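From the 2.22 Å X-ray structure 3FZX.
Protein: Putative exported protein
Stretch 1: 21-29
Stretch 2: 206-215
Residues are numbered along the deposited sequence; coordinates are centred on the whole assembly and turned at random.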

ATOM      1  N   ARG A  21      -8.452  20.432  -4.063  1.00 33.39           N
ATOM      2  CA  ARG A  21      -7.173  21.040  -4.343  1.00 33.55           C
ATOM      3  C   ARG A  21      -7.074  21.295  -5.870  1.00 32.95           C
ATOM      4  O   ARG A  21      -7.423  20.434  -6.684  1.00 33.08           O
ATOM      5  CB  ARG A  21      -6.056  20.131  -3.839  1.00 35.03           C
ATOM      6  CG  ARG A  21      -4.751  20.878  -3.661  1.00 45.29           C
ATOM      7  CD  ARG A  21      -3.739  20.218  -2.743  1.00 45.88           C
ATOM      8  NE  ARG A  21      -3.023  19.160  -3.452  1.00 58.21           N
ATOM      9  CZ  ARG A  21      -3.174  17.857  -3.263  1.00 56.82           C
ATOM     10  NH1 ARG A  21      -4.004  17.395  -2.336  1.00 60.16           N
ATOM     11  NH2 ARG A  21      -2.464  17.004  -4.001  1.00 61.56           N
ATOM     12  N   ASN A  22      -6.625  22.488  -6.241  1.00 33.42           N
ATOM     13  CA  ASN A  22      -6.475  22.880  -7.643  1.00 33.63           C
ATOM     14  C   ASN A  22      -5.030  22.690  -8.097  1.00 33.20           C
ATOM     15  O   ASN A  22      -4.104  22.921  -7.300  1.00 31.55           O
ATOM     16  CB  ASN A  22      -6.904  24.348  -7.854  1.00 33.55           C
ATOM     17  CG  ASN A  22      -8.407  24.517  -7.876  1.00 31.85           C
ATOM     18  OD1 ASN A  22      -9.160  23.560  -7.732  1.00 34.51           O
ATOM     19  ND2 ASN A  22      -8.847  25.735  -8.077  1.00 31.37           N
ATOM     20  N   CYS A  23      -4.855  22.302  -9.373  1.00 30.03           N
ATOM     21  CA  CYS A  23      -3.531  22.096  -9.989  1.00 30.32           C
ATOM     22  C   CYS A  23      -3.290  23.094 -11.079  1.00 30.50           C
ATOM     23  O   CYS A  23      -4.180  23.301 -11.905  1.00 31.15           O
ATOM     24  CB  CYS A  23      -3.456  20.707 -10.610  1.00 30.48           C
ATOM     25  SG  CYS A  23      -3.803  19.440  -9.363  1.00 38.69           S
ATOM     26  N   TYR A  24      -2.077  23.658 -11.097  1.00 29.08           N
ATOM     27  CA  TYR A  24      -1.708  24.736 -12.005  1.00 31.71           C
ATOM     28  C   TYR A  24      -0.402  24.468 -12.774  1.00 33.36           C
ATOM     29  O   TYR A  24       0.500  23.795 -12.259  1.00 30.65           O
ATOM     30  CB  TYR A  24      -1.533  26.062 -11.220  1.00 30.12           C
ATOM     31  CG  TYR A  24      -2.733  26.437 -10.380  1.00 32.79           C
ATOM     32  CD1 TYR A  24      -3.786  27.172 -10.928  1.00 27.75           C
ATOM     33  CD2 TYR A  24      -2.813  26.065  -9.023  1.00 33.78           C
ATOM     34  CE1 TYR A  24      -4.913  27.501 -10.160  1.00 29.84           C
ATOM     35  CE2 TYR A  24      -3.914  26.403  -8.253  1.00 33.62           C
ATOM     36  CZ  TYR A  24      -4.968  27.119  -8.830  1.00 34.63           C
ATOM     37  OH  TYR A  24      -6.091  27.431  -8.104  1.00 27.92           O
ATOM     38  N   THR A  25      -0.321  25.046 -13.989  1.00 34.17           N
ATOM     39  CA  THR A  25       0.911  25.139 -14.754  1.00 31.81           C
ATOM     40  C   THR A  25       1.766  26.196 -14.059  1.00 34.07           C
ATOM     41  O   THR A  25       1.266  27.019 -13.237  1.00 32.75           O
ATOM     42  CB  THR A  25       0.694  25.570 -16.264  1.00 33.48           C
ATOM     43  OG1 THR A  25       0.369  26.982 -16.376  1.00 36.86           O
ATOM     44  CG2 THR A  25      -0.368  24.730 -16.952  1.00 26.17           C
ATOM     45  N   ALA A  26       3.047  26.198 -14.406  1.00 33.80           N
ATOM     46  CA  ALA A  26       4.002  27.188 -13.908  1.00 34.00           C
ATOM     47  C   ALA A  26       3.560  28.604 -14.207  1.00 35.29           C
ATOM     48  O   ALA A  26       4.026  29.515 -13.564  1.00 35.68           O
ATOM     49  CB  ALA A  26       5.396  26.963 -14.531  1.00 30.57           C
ATOM     50  N   ASP A  27       2.714  28.795 -15.219  1.00 36.99           N
ATOM     51  CA  ASP A  27       2.157  30.120 -15.539  1.00 38.88           C
ATOM     52  C   ASP A  27       0.811  30.454 -14.882  1.00 35.98           C
ATOM     53  O   ASP A  27       0.179  31.454 -15.226  1.00 35.15           O
ATOM     54  CB  ASP A  27       2.105  30.303 -17.059  1.00 39.74           C
ATOM     55  CG  ASP A  27       3.482  30.563 -17.647  1.00 48.16           C
ATOM     56  OD1 ASP A  27       4.355  31.106 -16.924  1.00 56.79           O
ATOM     57  OD2 ASP A  27       3.700  30.221 -18.829  1.00 65.41           O
ATOM     58  N   GLY A  28       0.405  29.631 -13.922  1.00 33.75           N
ATOM     59  CA  GLY A  28      -0.764  29.887 -13.097  1.00 34.26           C
ATOM     60  C   GLY A  28      -2.099  29.460 -13.678  1.00 35.11           C
ATOM     61  O   GLY A  28      -3.157  29.768 -13.102  1.00 34.49           O
ATOM     62  N   LYS A  29      -2.066  28.763 -14.813  1.00 34.59           N
ATOM     63  CA  LYS A  29      -3.296  28.291 -15.434  1.00 32.70           C
ATOM     64  C   LYS A  29      -3.767  27.018 -14.751  1.00 31.20           C
ATOM     65  O   LYS A  29      -2.973  26.109 -14.521  1.00 31.48           O
ATOM     66  CB  LYS A  29      -3.097  28.024 -16.921  1.00 33.80           C
ATOM     67  CG  LYS A  29      -4.383  27.572 -17.609  1.00 34.03           C
ATOM     68  CD  LYS A  29      -4.248  27.607 -19.085  1.00 37.77           C
ATOM     69  CE  LYS A  29      -5.565  27.273 -19.744  1.00 37.44           C
ATOM     70  NZ  LYS A  29      -5.449  27.495 -21.206  1.00 45.28           N
ATOM     71  N   GLU A 206      13.524  25.113 -12.499  1.00 46.12           N
ATOM     72  CA  GLU A 206      12.459  25.793 -13.210  1.00 44.42           C
ATOM     73  C   GLU A 206      11.148  25.169 -12.781  1.00 41.93           C
ATOM     74  O   GLU A 206      10.967  23.940 -12.920  1.00 41.03           O
ATOM     75  CB  GLU A 206      12.636  25.604 -14.711  1.00 46.44           C
ATOM     76  CG  GLU A 206      13.900  26.284 -15.277  1.00 51.92           C
ATOM     77  CD  GLU A 206      14.299  25.799 -16.672  1.00 53.91           C
ATOM     78  OE1 GLU A 206      13.928  24.670 -17.074  1.00 56.10           O
ATOM     79  OE2 GLU A 206      15.020  26.549 -17.356  1.00 58.08           O
ATOM     80  N   LEU A 207      10.241  26.011 -12.280  1.00 37.93           N
ATOM     81  CA  LEU A 207       8.914  25.584 -11.861  1.00 36.54           C
ATOM     82  C   LEU A 207       8.169  24.877 -12.997  1.00 35.55           C
ATOM     83  O   LEU A 207       8.064  25.385 -14.100  1.00 37.18           O
ATOM     84  CB  LEU A 207       8.108  26.778 -11.331  1.00 37.15           C
ATOM     85  CG  LEU A 207       6.694  26.503 -10.766  1.00 39.25           C
ATOM     86  CD1 LEU A 207       6.751  25.556  -9.587  1.00 28.07           C
ATOM     87  CD2 LEU A 207       5.979  27.824 -10.375  1.00 28.00           C
ATOM     88  N   GLN A 208       7.689  23.678 -12.720  1.00 34.53           N
ATOM     89  CA  GLN A 208       6.925  22.881 -13.662  1.00 35.04           C
ATOM     90  C   GLN A 208       5.426  22.945 -13.367  1.00 37.29           C
ATOM     91  O   GLN A 208       4.610  22.909 -14.275  1.00 38.05           O
ATOM     92  CB  GLN A 208       7.399  21.437 -13.571  1.00 34.72           C
ATOM     93  CG  GLN A 208       8.889  21.308 -13.835  1.00 38.70           C
ATOM     94  CD  GLN A 208       9.227  21.703 -15.259  1.00 41.42           C
ATOM     95  OE1 GLN A 208       9.953  22.670 -15.508  1.00 33.71           O
ATOM     96  NE2 GLN A 208       8.637  20.984 -16.203  1.00 39.24           N
ATOM     97  N   SER A 209       5.060  23.061 -12.099  1.00 36.48           N
ATOM     98  CA  SER A 209       3.661  23.003 -11.718  1.00 35.15           C
ATOM     99  C   SER A 209       3.537  23.199 -10.226  1.00 34.19           C
ATOM    100  O   SER A 209       4.547  23.234  -9.485  1.00 33.44           O
ATOM    101  CB  SER A 209       3.044  21.647 -12.086  1.00 34.37           C
ATOM    102  OG  SER A 209       3.863  20.580 -11.625  1.00 35.44           O
ATOM    103  N   TYR A 210       2.299  23.374  -9.794  1.00 30.26           N
ATOM    104  CA  TYR A 210       2.022  23.482  -8.387  1.00 31.91           C
ATOM    105  C   TYR A 210       0.536  23.260  -8.129  1.00 32.74           C
ATOM    106  O   TYR A 210      -0.306  23.366  -9.055  1.00 33.45           O
ATOM    107  CB  TYR A 210       2.502  24.817  -7.840  1.00 30.87           C
ATOM    108  CG  TYR A 210       1.793  26.033  -8.373  1.00 35.43           C
ATOM    109  CD1 TYR A 210       2.193  26.616  -9.570  1.00 37.07           C
ATOM    110  CD2 TYR A 210       0.757  26.636  -7.657  1.00 34.77           C
ATOM    111  CE1 TYR A 210       1.579  27.723 -10.050  1.00 30.49           C
ATOM    112  CE2 TYR A 210       0.115  27.776  -8.145  1.00 33.11           C
ATOM    113  CZ  TYR A 210       0.548  28.297  -9.343  1.00 36.83           C
ATOM    114  OH  TYR A 210      -0.036  29.380  -9.873  1.00 32.46           O
ATOM    115  N   SER A 211       0.228  22.929  -6.882  1.00 31.19           N
ATOM    116  CA  SER A 211      -1.140  22.756  -6.452  1.00 32.52           C
ATOM    117  C   SER A 211      -1.348  23.466  -5.117  1.00 33.80           C
ATOM    118  O   SER A 211      -0.404  23.635  -4.341  1.00 32.48           O
ATOM    119  CB  SER A 211      -1.477  21.266  -6.370  1.00 34.97           C
ATOM    120  OG  SER A 211      -0.915  20.670  -5.221  1.00 38.08           O
ATOM    121  N   VAL A 212      -2.581  23.923  -4.882  1.00 34.49           N
ATOM    122  CA  VAL A 212      -2.956  24.680  -3.697  1.00 34.11           C
ATOM    123  C   VAL A 212      -4.354  24.240  -3.246  1.00 35.70           C
ATOM    124  O   VAL A 212      -5.275  24.089  -4.054  1.00 35.09           O
ATOM    125  CB  VAL A 212      -2.997  26.216  -3.982  1.00 34.96           C
ATOM    126  CG1 VAL A 212      -3.223  27.011  -2.690  1.00 31.64           C
ATOM    127  CG2 VAL A 212      -1.708  26.678  -4.678  1.00 32.62           C
ATOM    128  N   LEU A 213      -4.499  24.025  -1.948  1.00 36.97           N
ATOM    129  CA  LEU A 213      -5.787  23.750  -1.321  1.00 35.48           C
ATOM    130  C   LEU A 213      -6.760  24.855  -1.705  1.00 34.97           C
ATOM    131  O   LEU A 213      -6.458  26.036  -1.569  1.00 34.52           O
ATOM    132  CB  LEU A 213      -5.626  23.714   0.205  1.00 35.23           C
ATOM    133  CG  LEU A 213      -6.888  23.420   1.039  1.00 38.15           C
ATOM    134  CD1 LEU A 213      -7.444  22.066   0.732  1.00 27.46           C
ATOM    135  CD2 LEU A 213      -6.552  23.606   2.524  1.00 33.90           C
ATOM    136  N   GLU A 214      -7.925  24.455  -2.191  1.00 32.70           N
ATOM    137  CA  GLU A 214      -8.925  25.374  -2.697  1.00 32.08           C
ATOM    138  C   GLU A 214     -10.173  25.452  -1.803  1.00 33.22           C
ATOM    139  O   GLU A 214     -10.745  26.516  -1.653  1.00 32.77           O
ATOM    140  CB  GLU A 214      -9.308  24.932  -4.129  1.00 31.67           C
ATOM    141  CG  GLU A 214     -10.470  25.682  -4.792  1.00 31.71           C
ATOM    142  CD  GLU A 214     -10.181  27.136  -5.064  1.00 35.16           C
ATOM    143  OE1 GLU A 214      -9.003  27.522  -5.002  1.00 36.36           O
ATOM    144  OE2 GLU A 214     -11.124  27.887  -5.398  1.00 39.50           O
ATOM    145  N   ARG A 215     -10.610  24.336  -1.228  1.00 34.90           N
ATOM    146  CA  ARG A 215     -11.846  24.334  -0.455  1.00 35.19           C
ATOM    147  C   ARG A 215     -11.916  23.168   0.547  1.00 35.28           C
ATOM    148  O   ARG A 215     -11.473  22.059   0.235  1.00 35.21           O
ATOM    149  CB  ARG A 215     -13.033  24.239  -1.436  1.00 35.58           C
ATOM    150  CG  ARG A 215     -14.407  24.415  -0.813  1.00 40.48           C
ATOM    151  CD  ARG A 215     -15.540  24.075  -1.775  1.00 39.44           C
ATOM    152  NE  ARG A 215     -16.836  24.124  -1.081  1.00 54.20           N
ATOM    153  CZ  ARG A 215     -18.023  23.757  -1.590  1.00 60.42           C
ATOM    154  NH1 ARG A 215     -18.131  23.297  -2.836  1.00 63.87           N
ATOM    155  NH2 ARG A 215     -19.120  23.849  -0.835  1.00 56.52           N
TER

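How do two segments whose touching residues lie at least 181 positions apart in sequence come to lie side by side? They pair as antiparallel strands, with four backbone hydrogen bonds arranged in two rings. Asn22 and Val212 form one: Asn22 N donates to Val212 O at 3.0 Å, and Val212 N returns a bond to Asn22 O, also at 3.0 Å. Tyr24 and Tyr210 form the other, where Tyr24 N reaches Tyr210 O at 2.7 Å and Tyr210 N reaches Tyr24 O at 3.1 Å. Between the rings, Cys23 faces Ser211 without such bonds, and the backbones draw closer there, with Cys23 CA 4.3 Å from Ser211 CA. Ser211 CA also lies 3.1 Å from Asn22 O, a CA-H...O contact.

What fills the space on the sheet face that carries the two tyrosines? Tyr24 and Tyr210 do, but not as a full stack. Their planes are near parallel, at 24°, yet slid apart, with centroids 5.1 Å apart, so the rings barely overlap. The slide places Tyr24 CB over the face of the Tyr210 ring, 3.8 Å from its centroid, as a CH-pi contact, while Tyr24 CD2 touches Tyr210 CE2 at 3.5 Å. Farther along this face, Val212 offers a methyl bump to the Tyr24 ring, its CG2 lying 4.2 Å from Tyr24 CE2. Asn22 shares the face and bonds to the tip of Tyr24: Asn22 ND2 donates to Tyr24 OH at 3.2 Å.

What does the turn after the first strand contribute? The type I turn from Thr25 to Gly28, closed by Gly28 N bonding to Thr25 O at 2.8 Å, curls beside the outer end of Tyr210. Gly28 CA sits 3.3 Å from Tyr210 OH, a close approach to a residue with no side chain, and its positive phi also suits glycine. Within the turn, the small bump of Ala26 settles against Leu207: Ala26 CB lies 3.1 Å from Leu207 O and 4.0 Å from Leu207 CG.

How is the other face of the sheet joined? Here Arg21, Cys23, Ser211 and Leu213 point together, and a long side chain spans the pairing. The Arg21 chain runs past the second strand's backbone, its CG 3.3 Å from Val212 O, and then donates from NE to Ser211 OG at 3.1 Å. The hydroxyl lies at the guanidinium's edge, near its plane, where the N-H bond can point nearly straight at it. Arg21 NH1 and NH2 are hydrogen-bonded elsewhere in the structure.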